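Local coordinates for protein mandalate racemase/muconate lactonizing enzyme (Unidentified, PDB 4E4U) that is a putative member of the mandelate racemase/muconate lactonizing enzyme group of the enolase superfamily and probably acts as a racemase or isomerase on carboxylate substrates, at residues A[122-127]-A[355-360]; A[306-311]-A[331-336]. All coordinates share one frame; numbering follows the deposited sequence.

In the fold
Both contacts belong to the barrel domain of an enolase-superfamily subunit, their centres about 11 Å apart. Contact 1 joins strand 125-130 antiparallel to strand 357-359, about 17 Å from the chain centre; contact 2, about 6 Å from that centre, runs the end of strand 305-306 and the loop beyond it alongside strand 333-335. Strands 125-130 and 333-335 are parallel neighbours in one sheet, so the contacts meet through a probable backbone hydrogen bond from Gln-333 N to Arg-126 O. The chain order is 122-127, 306-311, 331-336, 355-360: the outer pair brings the late hairpin 352-354/357-359 back onto the first barrel strand, tying early and late parts into one sheet, and the inner pair spans helix 314-325.

Contact 1. Residues A[122-127]-A[355-360]; sequences HERLRS and DGYIIP
The carbonyl oxygen of Gly-356 is gripped by Ser-127 N, by a water and, in one of two modelled conformers of Ser-127, by its OG. Ser-127 N approaches nearly in line with the C=O bond at 3.1 Å from Gly-356 O, whereas Ser-127 OG, 2.9 Å from the same oxygen in that conformer, donates from well above the carbonyl plane. With chi1 at 74°, OG there sits between the backbone N and the carbonyl carbon of Ser-127, where it also meets Trp-353 NE1. The water donates to both Gly-356 O and Ser-127 O, bridging the two backbones. Further along, Leu-125 and Ile-358 form an antiparallel hydrogen-bonded pair, Leu-125 N lying 2.8 Å from Ile-358 O and Ile-358 N returning the bond to Leu-125 O. This pairing adds the hairpin of strands 352-354 and 357-359 to strand 125-130, the first strand of the enolase-type barrel sheet. On one face Leu-125 CB packs on Ile-358 CB, and Leu-125 CD1 reaches Pro-360 CG at 4.2 Å; helix 314-325 covers this side. On the other face the extended side chain of Arg-124 lies over the Tyr-357 ring. CD makes a CH-pi contact, NE stands above the ring centre, and the guanidinium stacks flat, its plane 19° from that of the ring. Arg-124 CZ is 3.8 Å from the ring centroid, a cation-pi geometry. Asp-396 of the second subunit holds both polar ends, through a salt bridge to Arg-124 NH2 and a hydrogen bond with Tyr-357 OH, which would help fix the stack at the subunit interface.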
ATOM      1  N   HIS A 122     -23.200 -31.632   4.376  1.00 15.74           N
ATOM      2  CA  HIS A 122     -22.982 -32.550   3.267  1.00 16.31           C
ATOM      3  C   HIS A 122     -23.443 -33.954   3.591  1.00 17.77           C
ATOM      4  O   HIS A 122     -23.133 -34.489   4.656  1.00 19.12           O
ATOM      5  CB  HIS A 122     -21.500 -32.567   2.913  1.00 15.29           C
ATOM      6  CG  HIS A 122     -20.944 -31.201   2.667  1.00 15.37           C
ATOM      7  ND1 HIS A 122     -21.229 -30.484   1.523  1.00 16.87           N
ATOM      8  CD2 HIS A 122     -20.178 -30.400   3.435  1.00 15.76           C
ATOM      9  CE1 HIS A 122     -20.635 -29.306   1.589  1.00 16.91           C
ATOM     10  NE2 HIS A 122     -19.989 -29.230   2.742  1.00 16.19           N
ATOM     11  N   GLU A 123     -24.187 -34.549   2.669  1.00 18.35           N
ATOM     12  CA  GLU A 123     -24.574 -35.942   2.806  1.00 20.07           C
ATOM     13  C   GLU A 123     -23.409 -36.865   2.462  1.00 19.07           C
ATOM     14  O   GLU A 123     -23.291 -37.966   3.008  1.00 20.83           O
ATOM     15  CB  GLU A 123     -25.789 -36.251   1.935  1.00 23.64           C
ATOM     16  CG  GLU A 123     -27.040 -35.468   2.328  1.00 28.06           C
ATOM     17  CD  GLU A 123     -27.522 -35.772   3.744  1.00 31.90           C
ATOM     18  OE1 GLU A 123     -27.186 -36.846   4.285  1.00 33.34           O
ATOM     19  OE2 GLU A 123     -28.247 -34.930   4.313  1.00 33.88           O
ATOM     20  N   ARG A 124     -22.549 -36.416   1.554  1.00 17.63           N
ATOM     21  CA  ARG A 124     -21.332 -37.148   1.224  1.00 18.10           C
ATOM     22  C   ARG A 124     -20.246 -36.158   0.827  1.00 15.69           C
ATOM     23  O   ARG A 124     -20.540 -35.015   0.471  1.00 16.42           O
ATOM     24  CB  ARG A 124     -21.572 -38.142   0.098  1.00 22.30           C
ATOM     25  CG  ARG A 124     -21.964 -37.493  -1.197  1.00 26.33           C
ATOM     26  CD  ARG A 124     -22.481 -38.514  -2.191  1.00 30.72           C
ATOM     27  NE  ARG A 124     -23.080 -37.848  -3.340  1.00 34.41           N
ATOM     28  CZ  ARG A 124     -23.295 -38.429  -4.514  1.00 37.11           C
ATOM     29  NH1 ARG A 124     -22.950 -39.698  -4.701  1.00 38.17           N
ATOM     30  NH2 ARG A 124     -23.849 -37.739  -5.501  1.00 37.96           N
ATOM     31  N   LEU A 125     -18.998 -36.607   0.870  1.00 13.86           N
ATOM     32  CA  LEU A 125     -17.860 -35.714   0.707  1.00 12.61           C
ATOM     33  C   LEU A 125     -17.048 -36.073  -0.525  1.00 12.19           C
ATOM     34  O   LEU A 125     -16.503 -37.174  -0.623  1.00 11.98           O
ATOM     35  CB  LEU A 125     -16.955 -35.793   1.933  1.00 12.86           C
ATOM     36  CG  LEU A 125     -17.600 -35.456   3.273  1.00 14.07           C
ATOM     37  CD1 LEU A 125     -16.630 -35.750   4.406  1.00 15.16           C
ATOM     38  CD2 LEU A 125     -18.027 -33.994   3.295  1.00 14.72           C
ATOM     39  N   ARG A 126     -16.954 -35.137  -1.459  1.00 11.83           N
ATOM     40  CA  ARG A 126     -16.101 -35.329  -2.621  1.00 11.92           C
ATOM     41  C   ARG A 126     -14.684 -35.652  -2.151  1.00 11.80           C
ATOM     42  O   ARG A 126     -14.164 -35.019  -1.228  1.00 12.32           O
ATOM     43  CB  ARG A 126     -16.095 -34.064  -3.483  1.00 11.64           C
ATOM     44  CG  ARG A 126     -15.356 -34.218  -4.803  1.00 12.49           C
ATOM     45  CD  ARG A 126     -15.204 -32.881  -5.504  1.00 12.61           C
ATOM     46  NE  ARG A 126     -14.471 -33.024  -6.757  1.00 12.84           N
ATOM     47  CZ  ARG A 126     -14.008 -32.008  -7.477  1.00 12.21           C
ATOM     48  NH1 ARG A 126     -14.200 -30.756  -7.072  1.00 13.09           N
ATOM     49  NH2 ARG A 126     -13.345 -32.245  -8.605  1.00 13.28           N
ATOM     50  N   SER A 127     -14.059 -36.639  -2.782  0.50 12.57           N
ATOM     51  CA  SER A 127     -12.716 -37.033  -2.378  0.50 13.68           C
ATOM     52  C   SER A 127     -11.763 -37.158  -3.560  0.50 12.99           C
ATOM     53  O   SER A 127     -12.183 -37.174  -4.717  0.50 13.75           O
ATOM     54  CB  SER A 127     -12.750 -38.339  -1.588  0.50 16.40           C
ATOM     55  OG  SER A 127     -13.000 -39.432  -2.443  0.50 18.44           O
ATOM     56  N   ASP A 355     -18.150 -44.556  -4.914  1.00 16.45           N
ATOM     57  CA  ASP A 355     -18.298 -43.812  -6.163  1.00 17.44           C
ATOM     58  C   ASP A 355     -17.703 -42.403  -6.101  1.00 16.53           C
ATOM     59  O   ASP A 355     -18.313 -41.444  -6.580  1.00 18.31           O
ATOM     60  CB  ASP A 355     -19.777 -43.743  -6.560  1.00 20.45           C
ATOM     61  CG  ASP A 355     -19.976 -43.426  -8.033  1.00 23.74           C
ATOM     62  OD1 ASP A 355     -19.019 -43.604  -8.810  1.00 23.38           O
ATOM     63  OD2 ASP A 355     -21.099 -43.030  -8.413  1.00 27.62           O
ATOM     64  N   GLY A 356     -16.522 -42.271  -5.502  1.00 15.44           N
ATOM     65  CA  GLY A 356     -15.845 -40.987  -5.463  1.00 15.73           C
ATOM     66  C   GLY A 356     -16.058 -40.173  -4.204  1.00 14.47           C
ATOM     67  O   GLY A 356     -15.430 -39.129  -4.043  1.00 15.87           O
ATOM     68  N   TYR A 357     -16.929 -40.642  -3.313  1.00 14.51           N
ATOM     69  CA  TYR A 357     -17.275 -39.870  -2.126  1.00 14.12           C
ATOM     70  C   TYR A 357     -17.057 -40.630  -0.834  1.00 13.82           C
ATOM     71  O   TYR A 357     -17.227 -41.841  -0.779  1.00 15.08           O
ATOM     72  CB  TYR A 357     -18.740 -39.433  -2.164  1.00 15.66           C
ATOM     73  CG  TYR A 357     -19.144 -38.684  -3.401  1.00 18.58           C
ATOM     74  CD1 TYR A 357     -19.589 -39.371  -4.524  1.00 21.97           C
ATOM     75  CD2 TYR A 357     -19.107 -37.294  -3.446  1.00 19.75           C
ATOM     76  CE1 TYR A 357     -19.973 -38.706  -5.663  1.00 24.19           C
ATOM     77  CE2 TYR A 357     -19.492 -36.610  -4.596  1.00 22.59           C
ATOM     78  CZ  TYR A 357     -19.926 -37.330  -5.700  1.00 25.16           C
ATOM     79  OH  TYR A 357     -20.322 -36.693  -6.856  1.00 27.66           O
ATOM     80  N   ILE A 358     -16.692 -39.896   0.209  1.00 13.44           N
ATOM     81  CA  ILE A 358     -16.692 -40.438   1.553  1.00 13.74           C
ATOM     82  C   ILE A 358     -18.084 -40.258   2.147  1.00 14.54           C
ATOM     83  O   ILE A 358     -18.680 -39.181   2.021  1.00 15.55           O
ATOM     84  CB  ILE A 358     -15.659 -39.719   2.429  1.00 14.56           C
ATOM     85  CG1 ILE A 358     -14.257 -39.989   1.891  1.00 15.16           C
ATOM     86  CG2 ILE A 358     -15.785 -40.159   3.886  1.00 15.81           C
ATOM     87  CD1 ILE A 358     -13.203 -39.017   2.402  1.00 15.97           C
ATOM     88  N   ILE A 359     -18.601 -41.303   2.787  1.00 15.28           N
ATOM     89  CA  ILE A 359     -19.897 -41.231   3.447  1.00 16.66           C
ATOM     90  C   ILE A 359     -19.675 -41.105   4.949  1.00 16.39           C
ATOM     91  O   ILE A 359     -19.238 -42.059   5.583  1.00 17.55           O
ATOM     92  CB  ILE A 359     -20.721 -42.508   3.186  1.00 18.88           C
ATOM     93  CG1 ILE A 359     -20.751 -42.833   1.688  1.00 21.15           C
ATOM     94  CG2 ILE A 359     -22.119 -42.376   3.791  1.00 20.66           C
ATOM     95  CD1 ILE A 359     -21.316 -41.725   0.827  1.00 22.78           C
ATOM     96  N   PRO A 360     -19.960 -39.925   5.525  1.00 15.77           N
ATOM     97  CA  PRO A 360     -19.686 -39.723   6.957  1.00 16.10           C
ATOM     98  C   PRO A 360     -20.457 -40.673   7.865  1.00 17.47           C
ATOM     99  O   PRO A 360     -21.608 -41.017   7.590  1.00 18.03           O
ATOM    100  CB  PRO A 360     -20.156 -38.288   7.208  1.00 16.04           C
ATOM    101  CG  PRO A 360     -20.060 -37.623   5.866  1.00 16.73           C
ATOM    102  CD  PRO A 360     -20.441 -38.694   4.881  1.00 16.00           C
TER
HETATM  103  O   HOH W   1     -14.312 -37.694  -6.183  1.00 14.43           O

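Contact 2. Residues A[306-311]-A[331-336]; sequences IAPHLY and LIQESI
Glu-334 CG stands anti to the backbone N (chi1 -175°), and with CD extended beyond it the carboxylate reaches the backbone of Leu-310. Gln-333 also starts anti but bends at chi2 (67°), which turns CD back toward Pro-308. Leu-310 N donates to Glu-334 OE1 at 2.9 Å in an almost straight bond that meets the oxygen from above the carboxylate plane. The same OE1 lies 3.4 Å from His-309 CD2, the two side chains lying side by side with ring and carboxylate planes 80° apart. A water donates to both Glu-334 OE2 and Leu-310 O, joining the other carboxylate oxygen to this backbone. Gln-333 crosses Pro-308 at about a right angle, OE1 lying 3.5 Å from Pro-308 CB; Ser-320 hydrogen-bonds OE1, while NE2 donates in the amide plane to Glu-334 O at 3.0 Å, so both ends of the amide are held. The backbones join through Leu-331 N, 2.9 Å from Ile-306 O, and a weak bond from Glu-334 N to Pro-308 O. Ala-307 CB packs on Ile-332 CG2, and Leu-310 CD1 meets Ile-336 CD1 at 4.0 Å. The two segments run nearly parallel. Strand 305-306, helix 314-325 and strand 333-335 form a beta-alpha-beta crossover unit of the TIM-type barrel characteristic of the enolase superfamily.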
ATOM      1  N   ILE A 306     -11.648 -25.003   1.962  0.59 10.34           N
ATOM      2  CA  ILE A 306     -10.779 -25.960   2.638  0.59 10.33           C
ATOM      3  C   ILE A 306     -10.777 -27.299   1.916  0.59 10.15           C
ATOM      4  O   ILE A 306     -11.791 -27.750   1.379  0.59 11.35           O
ATOM      5  CB  ILE A 306     -11.110 -26.164   4.140  0.59 11.42           C
ATOM      6  CG1 ILE A 306     -12.405 -26.963   4.321  0.59 12.14           C
ATOM      7  CG2 ILE A 306     -11.151 -24.823   4.872  0.59 11.76           C
ATOM      8  CD1 ILE A 306     -12.590 -27.488   5.729  0.59 12.81           C
ATOM      9  N   ALA A 307      -9.602 -27.906   1.886  1.00 10.17           N
ATOM     10  CA  ALA A 307      -9.395 -29.214   1.279  1.00  9.93           C
ATOM     11  C   ALA A 307      -8.431 -29.956   2.188  1.00 10.61           C
ATOM     12  O   ALA A 307      -7.221 -29.956   1.950  1.00 11.45           O
ATOM     13  CB  ALA A 307      -8.811 -29.069  -0.115  1.00 10.77           C
ATOM     14  N   PRO A 308      -8.952 -30.563   3.263  1.00 10.90           N
ATOM     15  CA  PRO A 308      -8.037 -31.073   4.289  1.00 11.96           C
ATOM     16  C   PRO A 308      -7.073 -32.135   3.773  1.00 12.30           C
ATOM     17  O   PRO A 308      -7.421 -33.004   2.962  1.00 13.12           O
ATOM     18  CB  PRO A 308      -8.976 -31.659   5.345  1.00 13.10           C
ATOM     19  CG  PRO A 308     -10.260 -30.914   5.161  1.00 12.81           C
ATOM     20  CD  PRO A 308     -10.362 -30.692   3.670  1.00 11.45           C
ATOM     21  N   HIS A 309      -5.847 -32.033   4.269  1.00 12.46           N
ATOM     22  CA  HIS A 309      -4.769 -32.945   3.933  1.00 12.12           C
ATOM     23  C   HIS A 309      -4.890 -34.222   4.749  1.00 12.66           C
ATOM     24  O   HIS A 309      -5.336 -34.203   5.903  1.00 13.08           O
ATOM     25  CB  HIS A 309      -3.436 -32.261   4.250  1.00 11.83           C
ATOM     26  CG  HIS A 309      -2.262 -33.186   4.253  1.00 11.40           C
ATOM     27  ND1 HIS A 309      -1.820 -33.822   5.393  1.00 12.33           N
ATOM     28  CD2 HIS A 309      -1.414 -33.558   3.264  1.00 12.98           C
ATOM     29  CE1 HIS A 309      -0.767 -34.566   5.101  1.00 12.30           C
ATOM     30  NE2 HIS A 309      -0.502 -34.421   3.816  1.00 13.06           N
ATOM     31  N   LEU A 310      -4.471 -35.333   4.158  1.00 12.65           N
ATOM     32  CA  LEU A 310      -4.432 -36.589   4.881  1.00 13.90           C
ATOM     33  C   LEU A 310      -3.296 -37.461   4.345  1.00 15.09           C
ATOM     34  O   LEU A 310      -3.321 -37.888   3.193  1.00 17.06           O
ATOM     35  CB  LEU A 310      -5.783 -37.302   4.761  1.00 16.24           C
ATOM     36  CG  LEU A 310      -6.266 -38.113   5.960  1.00 18.85           C
ATOM     37  CD1 LEU A 310      -5.346 -39.298   6.212  1.00 19.93           C
ATOM     38  CD2 LEU A 310      -6.383 -37.230   7.199  1.00 18.67           C
ATOM     39  N   TYR A 311      -2.290 -37.698   5.183  1.00 14.37           N
ATOM     40  CA  TYR A 311      -1.253 -38.676   4.878  1.00 15.66           C
ATOM     41  C   TYR A 311      -0.882 -39.353   6.183  1.00 15.15           C
ATOM     42  O   TYR A 311       0.224 -39.196   6.705  1.00 16.42           O
ATOM     43  CB  TYR A 311      -0.018 -38.050   4.211  1.00 18.76           C
ATOM     44  CG  TYR A 311       0.846 -39.116   3.570  1.00 22.05           C
ATOM     45  CD1 TYR A 311       0.387 -39.826   2.464  1.00 23.91           C
ATOM     46  CD2 TYR A 311       2.095 -39.447   4.085  1.00 23.53           C
ATOM     47  CE1 TYR A 311       1.146 -40.822   1.881  1.00 25.36           C
ATOM     48  CE2 TYR A 311       2.869 -40.448   3.498  1.00 24.68           C
ATOM     49  CZ  TYR A 311       2.387 -41.125   2.396  1.00 25.97           C
ATOM     50  OH  TYR A 311       3.140 -42.118   1.807  1.00 28.98           O
ATOM     51  N   LEU A 331     -14.178 -27.971  -0.211  1.00 10.55           N
ATOM     52  CA  LEU A 331     -13.913 -28.324  -1.612  1.00 10.70           C
ATOM     53  C   LEU A 331     -13.830 -29.829  -1.833  1.00 11.36           C
ATOM     54  O   LEU A 331     -14.578 -30.390  -2.632  1.00 12.00           O
ATOM     55  CB  LEU A 331     -12.611 -27.672  -2.086  1.00 11.61           C
ATOM     56  CG  LEU A 331     -12.078 -28.041  -3.477  1.00 11.52           C
ATOM     57  CD1 LEU A 331     -13.103 -27.724  -4.565  1.00 13.15           C
ATOM     58  CD2 LEU A 331     -10.761 -27.329  -3.766  1.00 12.69           C
ATOM     59  N   ILE A 332     -12.916 -30.489  -1.127  1.00 10.76           N
ATOM     60  CA  ILE A 332     -12.639 -31.901  -1.378  1.00 10.33           C
ATOM     61  C   ILE A 332     -11.801 -32.445  -0.225  1.00 10.88           C
ATOM     62  O   ILE A 332     -11.089 -31.687   0.438  1.00 11.65           O
ATOM     63  CB  ILE A 332     -11.892 -32.060  -2.734  1.00 10.70           C
ATOM     64  CG1 ILE A 332     -11.973 -33.487  -3.281  1.00 11.26           C
ATOM     65  CG2 ILE A 332     -10.453 -31.537  -2.637  1.00 11.43           C
ATOM     66  CD1 ILE A 332     -11.533 -33.561  -4.738  1.00 12.09           C
ATOM     67  N   GLN A 333     -11.882 -33.752   0.008  1.00 11.27           N
ATOM     68  CA  GLN A 333     -11.151 -34.395   1.097  1.00 11.96           C
ATOM     69  C   GLN A 333     -10.149 -35.387   0.545  1.00 12.83           C
ATOM     70  O   GLN A 333     -10.502 -36.271  -0.231  1.00 14.47           O
ATOM     71  CB  GLN A 333     -12.117 -35.111   2.046  1.00 12.81           C
ATOM     72  CG  GLN A 333     -11.439 -36.021   3.071  1.00 13.63           C
ATOM     73  CD  GLN A 333     -10.610 -35.267   4.095  1.00 15.22           C
ATOM     74  OE1 GLN A 333     -11.102 -34.351   4.757  1.00 16.26           O
ATOM     75  NE2 GLN A 333      -9.346 -35.653   4.237  1.00 16.56           N
ATOM     76  N   GLU A 334      -8.895 -35.244   0.953  1.00 13.06           N
ATOM     77  CA  GLU A 334      -7.877 -36.189   0.542  1.00 13.48           C
ATOM     78  C   GLU A 334      -8.188 -37.562   1.105  1.00 14.61           C
ATOM     79  O   GLU A 334      -8.465 -37.715   2.303  1.00 14.94           O
ATOM     80  CB  GLU A 334      -6.488 -35.748   1.009  1.00 15.24           C
ATOM     81  CG  GLU A 334      -5.371 -36.652   0.486  1.00 17.03           C
ATOM     82  CD  GLU A 334      -4.001 -35.997   0.530  1.00 19.93           C
ATOM     83  OE1 GLU A 334      -3.822 -35.044   1.317  1.00 20.70           O
ATOM     84  OE2 GLU A 334      -3.111 -36.430  -0.237  1.00 22.71           O
ATOM     85  N   SER A 335      -8.152 -38.559   0.231  0.62 15.17           N
ATOM     86  CA  SER A 335      -8.322 -39.944   0.634  0.62 15.26           C
ATOM     87  C   SER A 335      -7.100 -40.741   0.252  0.62 15.16           C
ATOM     88  O   SER A 335      -6.442 -40.445  -0.744  0.62 16.33           O
ATOM     89  CB  SER A 335      -9.565 -40.534  -0.017  0.62 16.49           C
ATOM     90  OG  SER A 335     -10.700 -39.818   0.408  0.62 17.71           O
ATOM     91  N   ILE A 336      -6.783 -41.748   1.056  1.00 15.13           N
ATOM     92  CA  ILE A 336      -5.680 -42.634   0.730  1.00 16.41           C
ATOM     93  C   ILE A 336      -6.292 -43.823   0.009  1.00 15.73           C
ATOM     94  O   ILE A 336      -6.839 -44.736   0.628  1.00 15.94           O
ATOM     95  CB  ILE A 336      -4.865 -43.018   1.971  1.00 19.49           C
ATOM     96  CG1 ILE A 336      -4.258 -41.746   2.580  1.00 21.30           C
ATOM     97  CG2 ILE A 336      -3.773 -44.003   1.599  1.00 21.38           C
ATOM     98  CD1 ILE A 336      -3.498 -41.945   3.875  1.00 22.51           C
TER
HETATM   99  O   HOH W   2      -1.728 -38.222   1.000  1.00 40.27           O